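PDB 2QG7: ethanolamine kinase Pv091845 from Plasmodium vivax, which probably phosphorylates ethanolamine, the first of three steps from ethanolamine to phosphatidylethanolamine. Local coordinates for residues D[281-286]-D[411-416]. Sequence-based numbering, arbitrary orientation.
Sequences SLCKRE and QPFYIC
Cys283 O is the best-held polar atom here, with one hydrogen bond: Glu286 N, three residues on, donates to it at 3.2 Å, and the same oxygen lies against Phe413 CZ. The contact centres on Cys283 and is made by apolar groups, sulfur and backbone carbonyls. With chi1 at -78°, Cys283 SG is anti to its carbonyl carbon and reaches across to Phe413. Cys283 SG stands over one face of the Phe413 ring, 3.8 Å from the centroid and just 5° off the normal, a sulfur-aromatic contact with the sulfur almost exactly above the ring centre. Cys283 CB follows over the same face but displaced toward the far rim, 3.6 Å from Phe413 CZ, and adds a CH-pi contact. The thiol also wedges against Pro412: Cys283 SG comes within 3.3 Å of Pro412 O and 3.8 Å of Pro412 CB. Cys416 CB closes in on Cys283 SG at 4.0 Å. Next to this, the Pro412 ring meets the end of helix 269-284. Pro412 CG lies 3.8 Å from Leu282 O and is crossed obliquely by the Glu286 chain, which bends at chi2 (-71°) and touches it through CG. The short turn closed by Glu286 N brings Glu286 round to the proline. The contact thus joins the C-terminal end of helix 269-284 to the beginning of helix 413-430, within the helical part of a choline/ethanolamine kinase, a family of the protein-kinase clan, and apart from its five-stranded antiparallel sheet. Phe413 also packs on helix 360-369, Cys283 and Cys416 both meet Trp237 of helix 236-251, and Leu282 touches Phe257 of the second subunit.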
# COMPACT_ATOMS: atom_id res chain seq x y z
N SER D 281 -4.04 27.25 -4.74
CA SER D 281 -4.62 28.08 -5.78
C SER D 281 -5.86 27.48 -6.45
O SER D 281 -6.87 28.18 -6.69
CB SER D 281 -3.55 28.39 -6.82
OG SER D 281 -4.07 29.23 -7.84
N LEU D 282 -5.84 26.19 -6.74
CA LEU D 282 -6.99 25.62 -7.43
C LEU D 282 -8.22 25.48 -6.52
O LEU D 282 -9.35 25.46 -6.98
CB LEU D 282 -6.63 24.28 -8.05
CG LEU D 282 -5.89 24.31 -9.37
CD1 LEU D 282 -5.15 23.01 -9.53
CD2 LEU D 282 -6.86 24.45 -10.50
N CYS D 283 -7.96 25.35 -5.22
CA CYS D 283 -8.98 25.15 -4.22
C CYS D 283 -9.60 26.50 -3.84
O CYS D 283 -10.83 26.61 -3.66
CB CYS D 283 -8.40 24.41 -2.99
SG CYS D 283 -8.20 22.59 -3.22
N LYS D 284 -8.74 27.51 -3.72
CA LYS D 284 -9.16 28.87 -3.41
C LYS D 284 -9.98 29.52 -4.54
O LYS D 284 -10.78 30.41 -4.30
CB LYS D 284 -7.96 29.72 -3.02
CG LYS D 284 -7.46 29.43 -1.62
CD LYS D 284 -6.35 30.40 -1.25
CE LYS D 284 -5.92 30.26 0.19
NZ LYS D 284 -4.67 31.05 0.45
N ARG D 285 -9.82 29.06 -5.77
CA ARG D 285 -10.55 29.62 -6.89
C ARG D 285 -11.98 29.10 -6.97
O ARG D 285 -12.78 29.55 -7.84
CB ARG D 285 -9.81 29.35 -8.22
CG ARG D 285 -10.24 28.05 -8.94
CD ARG D 285 -9.73 28.02 -10.38
NE ARG D 285 -8.29 27.73 -10.44
CZ ARG D 285 -7.33 28.62 -10.72
NH1 ARG D 285 -6.05 28.23 -10.75
NH2 ARG D 285 -7.65 29.89 -10.98
N GLU D 286 -12.30 28.14 -6.08
CA GLU D 286 -13.67 27.61 -5.99
C GLU D 286 -14.52 28.43 -5.02
O GLU D 286 -15.71 28.26 -5.00
CB GLU D 286 -13.67 26.12 -5.60
CG GLU D 286 -12.95 25.19 -6.53
CD GLU D 286 -13.64 24.98 -7.87
OE1 GLU D 286 -12.94 24.52 -8.79
OE2 GLU D 286 -14.87 25.25 -8.02
N GLN D 411 -14.19 19.21 -5.74
CA GLN D 411 -13.41 18.35 -6.65
C GLN D 411 -11.87 18.48 -6.49
O GLN D 411 -11.18 17.47 -6.40
CB GLN D 411 -13.92 18.57 -8.09
CG GLN D 411 -14.08 17.33 -8.87
CD GLN D 411 -15.08 16.39 -8.31
OE1 GLN D 411 -14.89 15.16 -8.34
NE2 GLN D 411 -16.18 16.94 -7.83
N PRO D 412 -11.32 19.70 -6.41
CA PRO D 412 -9.88 19.77 -6.12
C PRO D 412 -9.47 19.53 -4.65
O PRO D 412 -8.27 19.51 -4.36
CB PRO D 412 -9.55 21.23 -6.48
CG PRO D 412 -10.84 21.99 -6.25
CD PRO D 412 -11.95 21.04 -6.59
N PHE D 413 -10.42 19.43 -3.72
CA PHE D 413 -10.11 19.24 -2.30
C PHE D 413 -9.80 17.77 -2.00
O PHE D 413 -9.26 17.46 -0.94
CB PHE D 413 -11.25 19.74 -1.40
CG PHE D 413 -11.35 21.23 -1.33
CD1 PHE D 413 -12.06 21.95 -2.30
CD2 PHE D 413 -10.72 21.93 -0.29
CE1 PHE D 413 -12.14 23.29 -2.23
CE2 PHE D 413 -10.80 23.33 -0.22
CZ PHE D 413 -11.49 24.00 -1.19
N TYR D 414 -10.13 16.89 -2.95
CA TYR D 414 -9.73 15.51 -2.89
C TYR D 414 -8.20 15.36 -2.74
O TYR D 414 -7.69 14.69 -1.80
CB TYR D 414 -10.19 14.83 -4.14
CG TYR D 414 -11.57 14.25 -4.10
CD1 TYR D 414 -11.79 12.99 -3.53
CD2 TYR D 414 -12.66 14.93 -4.68
CE1 TYR D 414 -13.03 12.42 -3.51
CE2 TYR D 414 -13.95 14.36 -4.67
CZ TYR D 414 -14.11 13.10 -4.09
OH TYR D 414 -15.33 12.52 -4.06
N ILE D 415 -7.48 16.01 -3.66
CA ILE D 415 -6.02 16.09 -3.63
C ILE D 415 -5.47 16.83 -2.42
O ILE D 415 -4.41 16.49 -1.91
CB ILE D 415 -5.44 16.76 -4.90
CG1 ILE D 415 -5.78 15.93 -6.16
CG2 ILE D 415 -3.90 16.87 -4.79
CD1 ILE D 415 -5.77 16.83 -7.39
N CYS D 416 -6.18 17.85 -2.02
CA CYS D 416 -5.83 18.63 -0.83
C CYS D 416 -5.87 17.75 0.48
O CYS D 416 -5.01 17.83 1.35
CB CYS D 416 -6.83 19.80 -0.73
SG CYS D 416 -6.47 20.87 0.61